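PDB 6EXS: peptide ABC transporter permease from Staphylococcus hominis, which probably transports peptides and cysteine-glycine conjugates of a thioalcohol, the malodour precursors of the human axilla, across the membrane as a POT family member. Local coordinates for residues A[158-163]-A[342-347]; A[168-173]-A[330-335]; A[321-326]-A[395-400]; A[380-385]-A[462-467]. One frame throughout, in Å; residues are numbered along the deposited sequence.

Contact 1. Residues A[158-163]-A[342-347]; sequences VNLGAL and FILLFA. With C3H (2-[[(2~{R})-2-azanyl-3-[(3~{S})-3-methyl-1-oxidanyl-hexan-3-yl]sulfanyl-propanoyl]amino]ethanoic acid), chain O.
The amide of Asn159 lies between Ile343 and the bound thioalcohol-peptide conjugate C3H. Ile343 CG2 and CD1 lie on one side of its plane, and carboxylate oxygen O3 of C3H is displaced to the other. This contact joins the N- and C-terminal halves of the major facilitator fold beside the ligand pocket. Helices 147-174 and 338-357 run roughly antiparallel here, at 139°. The axes of their short segments stay 9.9 Å apart at closest, so side chains, not backbone, bridge the space. Asn159 CG is anti to its carbonyl carbon (chi1 -60°), which turns the amide out between Ile343 and C3H. OD1 is 3.5 Å from Ile343 CG2, a van der Waals contact between an amide oxygen and a methyl. ND2 gives a weak, bent hydrogen bond to C3H O3, 3.0 Å long with an angle of 123° at the hydrogen. Other residues on the same helix flank the conjugate. Val158 CG1 comes near its carboxylate, and Ala162 CB is 3.7 Å from C3H N1. Gln336 and Asn339, near the start of helix 338-357, also bond the conjugate. Leu344 carries the apolar half of the contact. Its CG sits 3.8 Å from Asn159 CB. Its branches reach Leu160 and Leu163 as well. The Leu160 and Leu344 side chains cross at about a right angle. CD1 of Leu344 meets Leu163 CD2 at 3.7 Å.

Contact 2. Residues A[168-173]-A[330-335]; sequences ILQHFV and FGEALF. With C3H (2-[[(2~{R})-2-azanyl-3-[(3~{S})-3-methyl-1-oxidanyl-hexan-3-yl]sulfanyl-propanoyl]amino]ethanoic acid), chain O.
Gln170 and Ala333 bring their CA atoms to 5.7 Å, where helix 147-174 is kinked and the 330-335 segment runs as irregular chain. In this major facilitator fold the contact ties helix 147-174 of the N-terminal half to a loop of the C-terminal half, which leads from strand 326-329 into helix 338-357. Gln170 does most of the work. Its chain bends at chi2 (53°), and its amide end reaches two groups of the loop. OE1 accepts a bond from Ala333 N at 2.8 Å, with the donor tilted slightly from the carbonyl plane. NE2 donates to Glu332 OE1 at 3.2 Å, with an angle of 152° at the hydrogen. That oxygen is met from above the carboxylate plane. NE2 is also bonded to Asp174, and Glu332 OE1 forms a salt bridge with Arg329. The amide is thus gripped at both ends, which should fix its rotation. Gly331 has no side chain on the face turned to Gln170, which lets Gln170 CD come within 3.5 Å of Gly331 CA. The aliphatic part of Gln170 packs against Leu334, whose CD1 is 3.7 Å from Gln170 CB. Val173 adds a looser touch, with CG1 4.1 Å from Glu332 OE2. The far end of the loop belongs to the ligand pocket. There the hydroxyl O of C3H donates to Phe335 O, and the two oxygens are 2.8 Å apart.

Contact 3. Residues A[321-326]-A[395-400]; sequences LNLFGW and SVNWVI. With OLC ((2R)-2,3-dihydroxypropyl (9Z)-octadec-9-enoate), chain H; OLC ((2R)-2,3-dihydroxypropyl (9Z)-octadec-9-enoate), chain B.
Asn397 grips the backbone of Asn322 with both ends of its side-chain amide. OD1 accepts from Asn322 N at 3.1 Å; this donor lies in the plane of the amide carbonyl and uses one of the lone pairs of OD1. ND2 donates to Asn322 O at 2.8 Å. This polar clasp and the leucine next to it form the tight part. Leu321 CD1 lies 3.6 Å from Ile400 CD1, and Val396 CG1 touches Leu321 N. Ser395 caps the helix, its OG taking a bond from Asn397 N. The outer side is looser: Phe324, Gly325 and Trp326 lie on the surface, and two monoolein molecules line the contact. Asn397 ND2 also bonds O19 of the chain B lipid, at 3.0 Å. Phe324 N bonds O19 of the chain H lipid. Leu323 CD2 touches both lipid chains. The 321-323 strand segment and the 396-400 helix segment lie at 88°. The strand turns through a type I' turn into strand 326-329, while Trp398 and Val399 pack on helix 364-389.

Contact 4. Residues A[380-385]-A[462-467]; sequences ILIGLV and NYFIFL. With OLC ((2R)-2,3-dihydroxypropyl (9Z)-octadec-9-enoate), chain F.
Ile382 places its CG2 methyl over one face of the Phe464 ring. The methyl is 3.8 Å from the ring centroid and 15° off the normal, a CH-pi contact shifted toward the rim. The two side chains meet at a slant. Phe464 also meets the rings of Tyr379 and Tyr312 edge-to-face. Gly383 packs against Phe464 and Ile465 together. Its CA is 3.8 Å from Phe464 CB, and its carbonyl O is 3.7 Å from Ile465 CD1. Ile465 CG1 is anti to its carbonyl carbon (chi1 -59°) and also touches Gly383 CA. Ile380 reaches across with CD1, 3.5 Å from Ile465 O. Monoolein touches Leu381, Leu384 and Val385. Helices 364-389 and 460-479 are nearly antiparallel here, with segment axes 7.7 Å apart and crossing at -150°. Gly383 has no side chain where Ile465 CG1 comes in, which is consistent with this closeness. No hydrogen bond links the two segments. Their cohesion rests on van der Waals and CH-pi contacts, as suits a membrane interior.

In the fold
Contacts 1 and 2 share helix 147-174, and their centres are 17 Å apart. Both touch C3H, and residues 330-335 of contact 2 lead into helix 338-357, which contact 1 uses. Contact 2 meets contact 3 through Phe335 on Val396 and Val399. Contact 3 meets contact 4 through Trp398 on Val385 and Leu381, with centres 19 Å apart. Contact 4 is farthest from contact 1, at 27 Å between centres. Along the chain, contacts 1 and 2 close before contact 4 opens, while the segments of contact 3 alternate with those of contacts 1, 2 and 4. Contacts 1 and 2 join the halves beside the ligand; contacts 3 and 4 carry packing on to helix 460-479 within the C-terminal half.

Contact 1. Residues A[158-163]-A[342-347]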
# COMPACT_ATOMS: atom_id res chain seq x y z
N VAL A 158 0.79 -5.88 10.57
CA VAL A 158 1.01 -5.56 9.15
C VAL A 158 2.44 -5.94 8.73
O VAL A 158 2.62 -6.78 7.85
CB VAL A 158 0.66 -4.06 8.83
CG1 VAL A 158 1.08 -3.67 7.41
CG2 VAL A 158 -0.83 -3.77 9.04
N ASN A 159 3.46 -5.35 9.40
CA ASN A 159 4.88 -5.59 9.15
C ASN A 159 5.34 -7.00 9.53
O ASN A 159 6.24 -7.53 8.87
CB ASN A 159 5.76 -4.53 9.81
CG ASN A 159 5.49 -3.14 9.32
OD1 ASN A 159 5.07 -2.27 10.08
ND2 ASN A 159 5.74 -2.88 8.05
N LEU A 160 4.70 -7.63 10.56
CA LEU A 160 5.03 -9.02 10.91
C LEU A 160 4.57 -9.97 9.81
O LEU A 160 5.31 -10.88 9.44
CB LEU A 160 4.49 -9.44 12.28
CG LEU A 160 5.28 -8.94 13.50
CD1 LEU A 160 4.42 -8.93 14.73
CD2 LEU A 160 6.55 -9.76 13.74
N GLY A 161 3.38 -9.70 9.25
CA GLY A 161 2.84 -10.48 8.14
C GLY A 161 3.69 -10.30 6.90
O GLY A 161 4.08 -11.28 6.26
N ALA A 162 4.04 -9.03 6.59
CA ALA A 162 4.90 -8.65 5.47
C ALA A 162 6.33 -9.21 5.59
O ALA A 162 6.95 -9.47 4.57
CB ALA A 162 4.95 -7.14 5.34
N LEU A 163 6.85 -9.38 6.83
CA LEU A 163 8.20 -9.90 7.09
C LEU A 163 8.30 -11.42 6.97
O LEU A 163 9.21 -11.90 6.31
CB LEU A 163 8.75 -9.41 8.46
CG LEU A 163 9.98 -10.14 9.05
CD1 LEU A 163 11.26 -9.90 8.21
CD2 LEU A 163 10.20 -9.76 10.49
N PHE A 342 13.22 -3.61 8.94
CA PHE A 342 13.78 -2.33 9.39
C PHE A 342 12.74 -1.44 10.06
O PHE A 342 13.09 -0.72 11.00
CB PHE A 342 14.52 -1.61 8.26
CG PHE A 342 15.94 -2.12 8.11
CD1 PHE A 342 16.20 -3.36 7.54
CD2 PHE A 342 17.01 -1.36 8.55
CE1 PHE A 342 17.50 -3.85 7.44
CE2 PHE A 342 18.32 -1.84 8.44
CZ PHE A 342 18.56 -3.08 7.88
N ILE A 343 11.47 -1.51 9.61
CA ILE A 343 10.37 -0.77 10.24
C ILE A 343 10.19 -1.34 11.65
O ILE A 343 10.22 -0.57 12.60
CB ILE A 343 9.06 -0.79 9.39
CG1 ILE A 343 9.24 0.03 8.09
CG2 ILE A 343 7.87 -0.25 10.21
CD1 ILE A 343 8.17 -0.18 7.07
N LEU A 344 10.09 -2.67 11.78
CA LEU A 344 9.95 -3.35 13.06
C LEU A 344 11.07 -3.04 14.05
O LEU A 344 10.80 -2.78 15.22
CB LEU A 344 9.77 -4.87 12.89
CG LEU A 344 8.40 -5.36 12.41
CD1 LEU A 344 8.51 -6.73 11.80
CD2 LEU A 344 7.39 -5.39 13.53
N LEU A 345 12.32 -3.03 13.57
CA LEU A 345 13.47 -2.77 14.45
C LEU A 345 13.69 -1.31 14.79
O LEU A 345 14.08 -1.01 15.91
CB LEU A 345 14.79 -3.33 13.85
CG LEU A 345 14.89 -4.81 13.50
CD1 LEU A 345 16.11 -5.07 12.64
CD2 LEU A 345 14.91 -5.68 14.75
N PHE A 346 13.49 -0.40 13.82
CA PHE A 346 13.85 1.00 14.04
C PHE A 346 12.69 2.02 14.10
O PHE A 346 12.98 3.17 14.43
CB PHE A 346 14.91 1.43 13.02
CG PHE A 346 16.11 0.50 13.02
CD1 PHE A 346 16.98 0.46 14.11
CD2 PHE A 346 16.33 -0.37 11.96
CE1 PHE A 346 18.06 -0.43 14.13
CE2 PHE A 346 17.43 -1.26 11.98
CZ PHE A 346 18.29 -1.27 13.06
N ALA A 347 11.40 1.62 13.89
CA ALA A 347 10.27 2.55 14.05
C ALA A 347 10.10 2.99 15.53
O ALA A 347 9.92 4.19 15.74
CB ALA A 347 8.97 1.96 13.52
O2 C3H O . 3.07 -2.81 4.48
C11 C3H O . 4.10 -2.56 4.99
O3 C3H O . 4.28 -1.56 5.77
C10 C3H O . 5.38 -3.32 4.77
N1 C3H O . 5.45 -3.94 3.47
C9 C3H O . 5.90 -3.29 2.41
O1 C3H O . 5.50 -2.18 2.09
C8 C3H O . 6.95 -3.93 1.57
N C3H O . 7.02 -5.35 1.89
C7 C3H O . 6.62 -3.80 0.08
S C3H O . 7.51 -2.53 -0.86
C3 C3H O . 9.34 -2.93 -1.00
C4 C3H O . 9.43 -4.17 -1.85
C5 C3H O . 9.89 -3.06 0.43
C6 C3H O . 11.29 -3.60 0.58
O C3H O . 11.33 -4.79 1.30
C2 C3H O . 10.10 -1.80 -1.67
C1 C3H O . 11.16 -1.12 -0.82
C C3H O . 11.86 -0.03 -1.58

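Contact 2. Residues A[168-173]-A[330-335]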
# COMPACT_ATOMS: atom_id res chain seq x y z
N ILE A 168 8.63 -17.63 4.24
CA ILE A 168 7.91 -18.91 4.14
C ILE A 168 7.68 -19.36 2.68
O ILE A 168 7.85 -20.54 2.37
CB ILE A 168 6.58 -18.91 4.97
CG1 ILE A 168 6.90 -18.90 6.49
CG2 ILE A 168 5.65 -20.10 4.61
CD1 ILE A 168 5.73 -18.83 7.42
N LEU A 169 7.33 -18.41 1.80
CA LEU A 169 7.00 -18.71 0.41
C LEU A 169 8.18 -18.74 -0.55
O LEU A 169 8.01 -19.17 -1.70
CB LEU A 169 5.90 -17.78 -0.08
CG LEU A 169 4.57 -18.00 0.64
CD1 LEU A 169 3.67 -16.85 0.49
CD2 LEU A 169 3.87 -19.27 0.17
N GLN A 170 9.40 -18.43 -0.07
CA GLN A 170 10.61 -18.52 -0.89
C GLN A 170 10.81 -19.94 -1.39
O GLN A 170 11.19 -20.13 -2.55
CB GLN A 170 11.85 -18.00 -0.13
CG GLN A 170 13.16 -18.06 -0.94
CD GLN A 170 13.09 -17.39 -2.31
OE1 GLN A 170 12.62 -16.26 -2.45
NE2 GLN A 170 13.63 -18.05 -3.32
N HIS A 171 10.48 -20.95 -0.54
CA HIS A 171 10.56 -22.37 -0.87
C HIS A 171 9.69 -22.73 -2.09
O HIS A 171 10.17 -23.42 -2.97
CB HIS A 171 10.16 -23.25 0.33
CG HIS A 171 9.97 -24.70 -0.02
ND1 HIS A 171 11.04 -25.51 -0.40
CD2 HIS A 171 8.83 -25.43 -0.10
CE1 HIS A 171 10.52 -26.69 -0.68
NE2 HIS A 171 9.19 -26.70 -0.51
N PHE A 172 8.43 -22.24 -2.12
CA PHE A 172 7.49 -22.51 -3.21
C PHE A 172 7.93 -21.92 -4.54
O PHE A 172 7.69 -22.53 -5.58
CB PHE A 172 6.08 -22.09 -2.83
CG PHE A 172 5.47 -22.91 -1.73
CD1 PHE A 172 5.69 -22.59 -0.40
CD2 PHE A 172 4.66 -24.00 -2.03
CE1 PHE A 172 5.12 -23.35 0.62
CE2 PHE A 172 4.08 -24.75 -1.01
CZ PHE A 172 4.31 -24.42 0.31
N VAL A 173 8.62 -20.75 -4.51
CA VAL A 173 9.21 -20.11 -5.69
C VAL A 173 10.39 -20.98 -6.14
O VAL A 173 10.50 -21.28 -7.33
CB VAL A 173 9.64 -18.64 -5.44
CG1 VAL A 173 10.07 -17.96 -6.74
CG2 VAL A 173 8.53 -17.84 -4.76
N PHE A 330 20.75 -15.65 -1.27
CA PHE A 330 19.61 -14.79 -0.96
C PHE A 330 18.48 -15.07 -1.96
O PHE A 330 18.65 -14.89 -3.16
CB PHE A 330 20.04 -13.31 -1.01
CG PHE A 330 19.06 -12.34 -0.39
CD1 PHE A 330 19.11 -12.07 0.98
CD2 PHE A 330 18.12 -11.69 -1.17
CE1 PHE A 330 18.20 -11.17 1.55
CE2 PHE A 330 17.22 -10.79 -0.59
CZ PHE A 330 17.27 -10.53 0.76
N GLY A 331 17.36 -15.57 -1.45
CA GLY A 331 16.18 -15.85 -2.26
C GLY A 331 15.50 -14.57 -2.69
O GLY A 331 15.30 -13.67 -1.87
N GLU A 332 15.17 -14.46 -4.00
CA GLU A 332 14.58 -13.27 -4.64
C GLU A 332 13.36 -12.72 -3.92
O GLU A 332 13.22 -11.50 -3.89
CB GLU A 332 14.29 -13.48 -6.14
CG GLU A 332 13.36 -14.63 -6.47
CD GLU A 332 14.02 -15.97 -6.75
OE1 GLU A 332 14.74 -16.48 -5.87
OE2 GLU A 332 13.76 -16.53 -7.84
N ALA A 333 12.51 -13.58 -3.30
CA ALA A 333 11.32 -13.11 -2.56
C ALA A 333 11.65 -12.45 -1.22
O ALA A 333 10.84 -11.66 -0.72
CB ALA A 333 10.32 -14.23 -2.37
N LEU A 334 12.85 -12.71 -0.66
CA LEU A 334 13.32 -12.13 0.61
C LEU A 334 13.64 -10.64 0.51
O LEU A 334 13.72 -9.98 1.55
CB LEU A 334 14.50 -12.92 1.20
CG LEU A 334 14.10 -14.01 2.18
CD1 LEU A 334 13.82 -15.30 1.48
CD2 LEU A 334 15.18 -14.21 3.20
N PHE A 335 13.77 -10.09 -0.71
CA PHE A 335 13.95 -8.64 -0.93
C PHE A 335 12.76 -7.86 -0.36
O PHE A 335 12.94 -6.70 0.02
CB PHE A 335 14.03 -8.33 -2.43
CG PHE A 335 15.36 -8.56 -3.10
CD1 PHE A 335 16.53 -8.00 -2.58
CD2 PHE A 335 15.44 -9.25 -4.30
CE1 PHE A 335 17.75 -8.18 -3.23
CE2 PHE A 335 16.67 -9.42 -4.95
CZ PHE A 335 17.81 -8.90 -4.40
O2 C3H O . 3.07 -2.81 4.48
C11 C3H O . 4.10 -2.56 4.99
O3 C3H O . 4.28 -1.56 5.77
C10 C3H O . 5.38 -3.32 4.77
N1 C3H O . 5.45 -3.94 3.47
C9 C3H O . 5.90 -3.29 2.41
O1 C3H O . 5.50 -2.18 2.09
C8 C3H O . 6.95 -3.93 1.57
N C3H O . 7.02 -5.35 1.89
C7 C3H O . 6.62 -3.80 0.08
S C3H O . 7.51 -2.53 -0.86
C3 C3H O . 9.34 -2.93 -1.00
C4 C3H O . 9.43 -4.17 -1.85
C5 C3H O . 9.89 -3.06 0.43
C6 C3H O . 11.29 -3.60 0.58
O C3H O . 11.33 -4.79 1.30
C2 C3H O . 10.10 -1.80 -1.67
C1 C3H O . 11.16 -1.12 -0.82
C C3H O . 11.86 -0.03 -1.58

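Contact 3. Residues A[321-326]-A[395-400]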
# COMPACT_ATOMS: atom_id res chain seq x y z
N LEU A 321 24.35 -13.11 -0.30
CA LEU A 321 24.58 -12.24 0.87
C LEU A 321 25.97 -12.58 1.43
O LEU A 321 26.32 -13.76 1.51
CB LEU A 321 23.49 -12.47 1.92
CG LEU A 321 23.49 -11.62 3.19
CD1 LEU A 321 23.32 -10.13 2.89
CD2 LEU A 321 22.35 -12.05 4.10
N ASN A 322 26.80 -11.56 1.70
CA ASN A 322 28.16 -11.77 2.20
C ASN A 322 28.58 -10.69 3.22
O ASN A 322 28.97 -9.58 2.84
CB ASN A 322 29.14 -11.91 1.02
CG ASN A 322 30.55 -12.26 1.41
OD1 ASN A 322 30.82 -12.75 2.51
ND2 ASN A 322 31.47 -12.04 0.51
N LEU A 323 28.46 -11.01 4.53
CA LEU A 323 28.76 -10.08 5.61
C LEU A 323 29.76 -10.65 6.60
O LEU A 323 29.43 -11.58 7.35
CB LEU A 323 27.48 -9.66 6.36
CG LEU A 323 26.25 -9.19 5.55
CD1 LEU A 323 24.99 -9.24 6.41
CD2 LEU A 323 26.45 -7.80 4.94
N PHE A 324 30.98 -10.07 6.63
CA PHE A 324 32.06 -10.43 7.55
C PHE A 324 32.24 -11.95 7.71
O PHE A 324 32.13 -12.48 8.83
CB PHE A 324 31.88 -9.74 8.93
CG PHE A 324 31.59 -8.26 8.88
CD1 PHE A 324 32.62 -7.33 8.77
CD2 PHE A 324 30.28 -7.79 8.96
CE1 PHE A 324 32.34 -5.96 8.72
CE2 PHE A 324 30.01 -6.42 8.90
CZ PHE A 324 31.04 -5.52 8.77
N GLY A 325 32.44 -12.64 6.59
CA GLY A 325 32.63 -14.09 6.57
C GLY A 325 31.38 -14.92 6.43
O GLY A 325 31.46 -16.07 5.99
N TRP A 326 30.21 -14.37 6.82
CA TRP A 326 28.92 -15.04 6.71
C TRP A 326 28.39 -14.90 5.29
O TRP A 326 28.00 -13.80 4.88
CB TRP A 326 27.90 -14.51 7.74
CG TRP A 326 26.52 -15.10 7.59
CD1 TRP A 326 26.19 -16.42 7.48
CD2 TRP A 326 25.29 -14.37 7.50
NE1 TRP A 326 24.83 -16.56 7.33
CE2 TRP A 326 24.25 -15.32 7.36
CE3 TRP A 326 24.95 -13.01 7.57
CZ2 TRP A 326 22.90 -14.95 7.27
CZ3 TRP A 326 23.61 -12.64 7.50
CH2 TRP A 326 22.60 -13.61 7.35
N SER A 395 27.79 -7.68 -6.06
CA SER A 395 27.23 -8.29 -4.87
C SER A 395 25.79 -7.79 -4.60
O SER A 395 25.50 -6.60 -4.81
CB SER A 395 28.14 -8.03 -3.67
OG SER A 395 27.59 -8.49 -2.45
N VAL A 396 24.90 -8.71 -4.12
CA VAL A 396 23.51 -8.42 -3.73
C VAL A 396 23.49 -7.42 -2.54
O VAL A 396 22.47 -6.78 -2.31
CB VAL A 396 22.71 -9.72 -3.43
CG1 VAL A 396 23.04 -10.31 -2.06
CG2 VAL A 396 21.21 -9.49 -3.56
N ASN A 397 24.64 -7.29 -1.81
CA ASN A 397 24.83 -6.38 -0.68
C ASN A 397 24.51 -4.94 -1.10
O ASN A 397 23.98 -4.17 -0.29
CB ASN A 397 26.28 -6.45 -0.14
CG ASN A 397 26.71 -7.74 0.53
OD1 ASN A 397 25.94 -8.69 0.74
ND2 ASN A 397 27.97 -7.80 0.91
N TRP A 398 24.79 -4.61 -2.38
CA TRP A 398 24.50 -3.32 -3.01
C TRP A 398 22.99 -3.12 -3.14
O TRP A 398 22.49 -2.07 -2.73
CB TRP A 398 25.19 -3.21 -4.38
CG TRP A 398 26.68 -3.04 -4.31
CD1 TRP A 398 27.62 -3.89 -4.82
CD2 TRP A 398 27.40 -1.96 -3.69
NE1 TRP A 398 28.89 -3.40 -4.56
CE2 TRP A 398 28.78 -2.21 -3.88
CE3 TRP A 398 27.02 -0.79 -3.00
CZ2 TRP A 398 29.77 -1.34 -3.41
CZ3 TRP A 398 28.00 0.07 -2.54
CH2 TRP A 398 29.36 -0.22 -2.73
N VAL A 399 22.26 -4.12 -3.68
CA VAL A 399 20.80 -4.11 -3.86
C VAL A 399 20.12 -3.99 -2.50
O VAL A 399 19.17 -3.22 -2.36
CB VAL A 399 20.28 -5.34 -4.67
CG1 VAL A 399 18.81 -5.16 -5.07
CG2 VAL A 399 21.14 -5.59 -5.90
N ILE A 400 20.65 -4.71 -1.48
CA ILE A 400 20.17 -4.68 -0.10
C ILE A 400 20.39 -3.28 0.52
O ILE A 400 19.49 -2.76 1.18
CB ILE A 400 20.77 -5.86 0.74
CG1 ILE A 400 20.22 -7.22 0.22
CG2 ILE A 400 20.47 -5.67 2.25
CD1 ILE A 400 20.98 -8.45 0.65
C9 OLC H . 26.04 -0.95 9.77
C8 OLC H . 27.04 -1.10 8.66
C24 OLC H . 31.05 -8.71 -0.32
C7 OLC H . 27.20 -2.54 8.17
C6 OLC H . 28.13 -2.67 6.97
C5 OLC H . 28.33 -4.10 6.49
C4 OLC H . 29.21 -4.23 5.26
C3 OLC H . 29.53 -5.68 4.90
C2 OLC H . 30.38 -5.83 3.64
C21 OLC H . 32.05 -8.71 2.01
C1 OLC H . 31.05 -7.17 3.54
C22 OLC H . 32.29 -8.91 0.53
O19 OLC H . 31.27 -7.90 4.47
O25 OLC H . 31.29 -9.08 -1.67
O23 OLC H . 33.36 -8.10 0.05
O20 OLC H . 31.38 -7.45 2.27
C18 OLC B . 15.54 -10.96 6.15
C10 OLC B . 22.55 -4.67 5.72
C9 OLC B . 23.20 -3.90 4.85
C17 OLC B . 15.69 -9.69 5.35
C11 OLC B . 22.23 -6.14 5.62
C8 OLC B . 23.78 -4.29 3.51
C24 OLC B . 33.11 -4.01 -3.11
C16 OLC B . 17.09 -9.46 4.79
C12 OLC B . 20.78 -6.47 5.98
C7 OLC B . 25.31 -4.46 3.50
C15 OLC B . 18.02 -8.66 5.69
C13 OLC B . 20.47 -7.96 6.06
C6 OLC B . 26.13 -3.17 3.51
C14 OLC B . 19.40 -8.44 5.08
C5 OLC B . 26.28 -2.43 2.18
C4 OLC B . 27.17 -3.07 1.11
C3 OLC B . 28.67 -2.98 1.36
C2 OLC B . 29.51 -2.95 0.08
C21 OLC B . 30.98 -5.20 -2.42
C1 OLC B . 29.85 -4.28 -0.52
C22 OLC B . 32.42 -5.33 -2.89
O19 OLC B . 29.30 -5.32 -0.26
O25 OLC B . 32.54 -3.30 -4.21
O23 OLC B . 33.17 -6.13 -1.97
O20 OLC B . 30.84 -4.17 -1.41

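Contact 4. Residues A[380-385]-A[462-467]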
# COMPACT_ATOMS: atom_id res chain seq x y z
N ILE A 380 20.17 6.70 -6.80
CA ILE A 380 21.48 7.20 -7.27
C ILE A 380 22.55 6.15 -6.89
O ILE A 380 23.44 5.87 -7.69
CB ILE A 380 21.81 8.62 -6.70
CG1 ILE A 380 20.86 9.72 -7.27
CG2 ILE A 380 23.28 9.00 -6.86
CD1 ILE A 380 20.84 9.95 -8.80
N LEU A 381 22.43 5.54 -5.68
CA LEU A 381 23.34 4.49 -5.19
C LEU A 381 23.35 3.30 -6.15
O LEU A 381 24.41 3.00 -6.70
CB LEU A 381 22.97 4.07 -3.74
CG LEU A 381 23.75 2.94 -3.00
CD1 LEU A 381 23.25 1.53 -3.34
CD2 LEU A 381 25.26 3.09 -3.08
N ILE A 382 22.18 2.64 -6.39
CA ILE A 382 22.08 1.46 -7.27
C ILE A 382 22.46 1.81 -8.74
O ILE A 382 23.19 1.04 -9.37
CB ILE A 382 20.73 0.70 -7.12
CG1 ILE A 382 20.79 -0.72 -7.73
CG2 ILE A 382 19.53 1.50 -7.64
CD1 ILE A 382 21.75 -1.73 -7.03
N GLY A 383 22.04 2.98 -9.21
CA GLY A 383 22.37 3.50 -10.53
C GLY A 383 23.87 3.64 -10.72
O GLY A 383 24.39 3.25 -11.77
N LEU A 384 24.58 4.15 -9.70
CA LEU A 384 26.04 4.29 -9.74
C LEU A 384 26.77 2.95 -9.65
O LEU A 384 27.85 2.81 -10.23
CB LEU A 384 26.56 5.28 -8.69
CG LEU A 384 26.27 6.78 -8.95
CD1 LEU A 384 26.74 7.62 -7.78
CD2 LEU A 384 26.92 7.29 -10.24
N VAL A 385 26.17 1.95 -8.96
CA VAL A 385 26.71 0.59 -8.84
C VAL A 385 26.69 -0.09 -10.24
O VAL A 385 27.72 -0.63 -10.66
CB VAL A 385 25.99 -0.24 -7.74
CG1 VAL A 385 26.35 -1.72 -7.81
CG2 VAL A 385 26.28 0.31 -6.35
N ASN A 462 20.44 4.06 -16.34
CA ASN A 462 20.11 5.47 -16.60
C ASN A 462 18.76 5.80 -15.99
O ASN A 462 18.58 6.92 -15.52
CB ASN A 462 20.10 5.78 -18.09
CG ASN A 462 21.40 5.54 -18.83
OD1 ASN A 462 22.45 5.22 -18.25
ND2 ASN A 462 21.35 5.70 -20.14
N TYR A 463 17.83 4.81 -15.96
CA TYR A 463 16.50 4.93 -15.35
C TYR A 463 16.61 5.21 -13.83
O TYR A 463 15.94 6.12 -13.35
CB TYR A 463 15.67 3.66 -15.65
CG TYR A 463 14.36 3.54 -14.91
CD1 TYR A 463 14.29 2.89 -13.68
CD2 TYR A 463 13.17 4.00 -15.47
CE1 TYR A 463 13.08 2.74 -13.00
CE2 TYR A 463 11.95 3.83 -14.82
CZ TYR A 463 11.91 3.21 -13.58
OH TYR A 463 10.72 3.05 -12.92
N PHE A 464 17.46 4.47 -13.10
CA PHE A 464 17.69 4.66 -11.67
C PHE A 464 18.30 6.05 -11.39
O PHE A 464 17.88 6.70 -10.43
CB PHE A 464 18.61 3.57 -11.07
CG PHE A 464 18.02 2.18 -10.94
CD1 PHE A 464 16.85 1.96 -10.22
CD2 PHE A 464 18.70 1.07 -11.44
CE1 PHE A 464 16.33 0.68 -10.08
CE2 PHE A 464 18.18 -0.22 -11.28
CZ PHE A 464 16.99 -0.41 -10.61
N ILE A 465 19.26 6.49 -12.23
CA ILE A 465 19.91 7.80 -12.08
C ILE A 465 18.92 8.93 -12.39
O ILE A 465 18.82 9.87 -11.60
CB ILE A 465 21.25 7.90 -12.88
CG1 ILE A 465 22.25 6.81 -12.41
CG2 ILE A 465 21.89 9.30 -12.75
CD1 ILE A 465 23.29 6.39 -13.44
N PHE A 466 18.15 8.82 -13.50
CA PHE A 466 17.15 9.82 -13.92
C PHE A 466 16.04 10.01 -12.86
O PHE A 466 15.75 11.15 -12.51
CB PHE A 466 16.58 9.49 -15.31
CG PHE A 466 15.32 10.24 -15.71
CD1 PHE A 466 15.37 11.59 -16.02
CD2 PHE A 466 14.10 9.58 -15.81
CE1 PHE A 466 14.21 12.28 -16.39
CE2 PHE A 466 12.94 10.27 -16.19
CZ PHE A 466 13.00 11.62 -16.48
N LEU A 467 15.48 8.90 -12.35
CA LEU A 467 14.43 8.88 -11.32
C LEU A 467 14.95 9.37 -9.98
O LEU A 467 14.24 10.12 -9.29
CB LEU A 467 13.82 7.48 -11.19
CG LEU A 467 12.49 7.26 -11.90
CD1 LEU A 467 12.68 7.06 -13.38
CD2 LEU A 467 11.76 6.08 -11.30
C18 OLC F . 21.00 7.84 7.25
C10 OLC F . 24.47 7.78 -2.31
C9 OLC F . 25.23 7.25 -3.27
C17 OLC F . 21.73 8.53 6.11
C11 OLC F . 24.81 7.94 -0.85
C8 OLC F . 26.62 6.67 -3.13
C24 OLC F . 34.63 -1.31 -9.65
C16 OLC F . 22.00 7.62 4.91
C12 OLC F . 23.68 7.53 0.09
C7 OLC F . 27.12 6.00 -4.40
C15 OLC F . 22.80 8.31 3.81
C13 OLC F . 23.82 8.11 1.49
C6 OLC F . 28.40 5.21 -4.21
C14 OLC F . 22.80 7.57 2.48
C5 OLC F . 29.01 4.67 -5.50
C4 OLC F . 28.53 3.27 -5.89
C3 OLC F . 29.64 2.23 -5.96
C2 OLC F . 30.22 2.04 -7.36
C21 OLC F . 32.32 -0.49 -9.07
C1 OLC F . 31.11 0.83 -7.49
C22 OLC F . 33.71 -0.12 -9.55
O19 OLC F . 31.33 0.05 -6.61
O25 OLC F . 34.24 -2.20 -10.70
O23 OLC F . 33.62 0.56 -10.81
O20 OLC F . 31.61 0.73 -8.73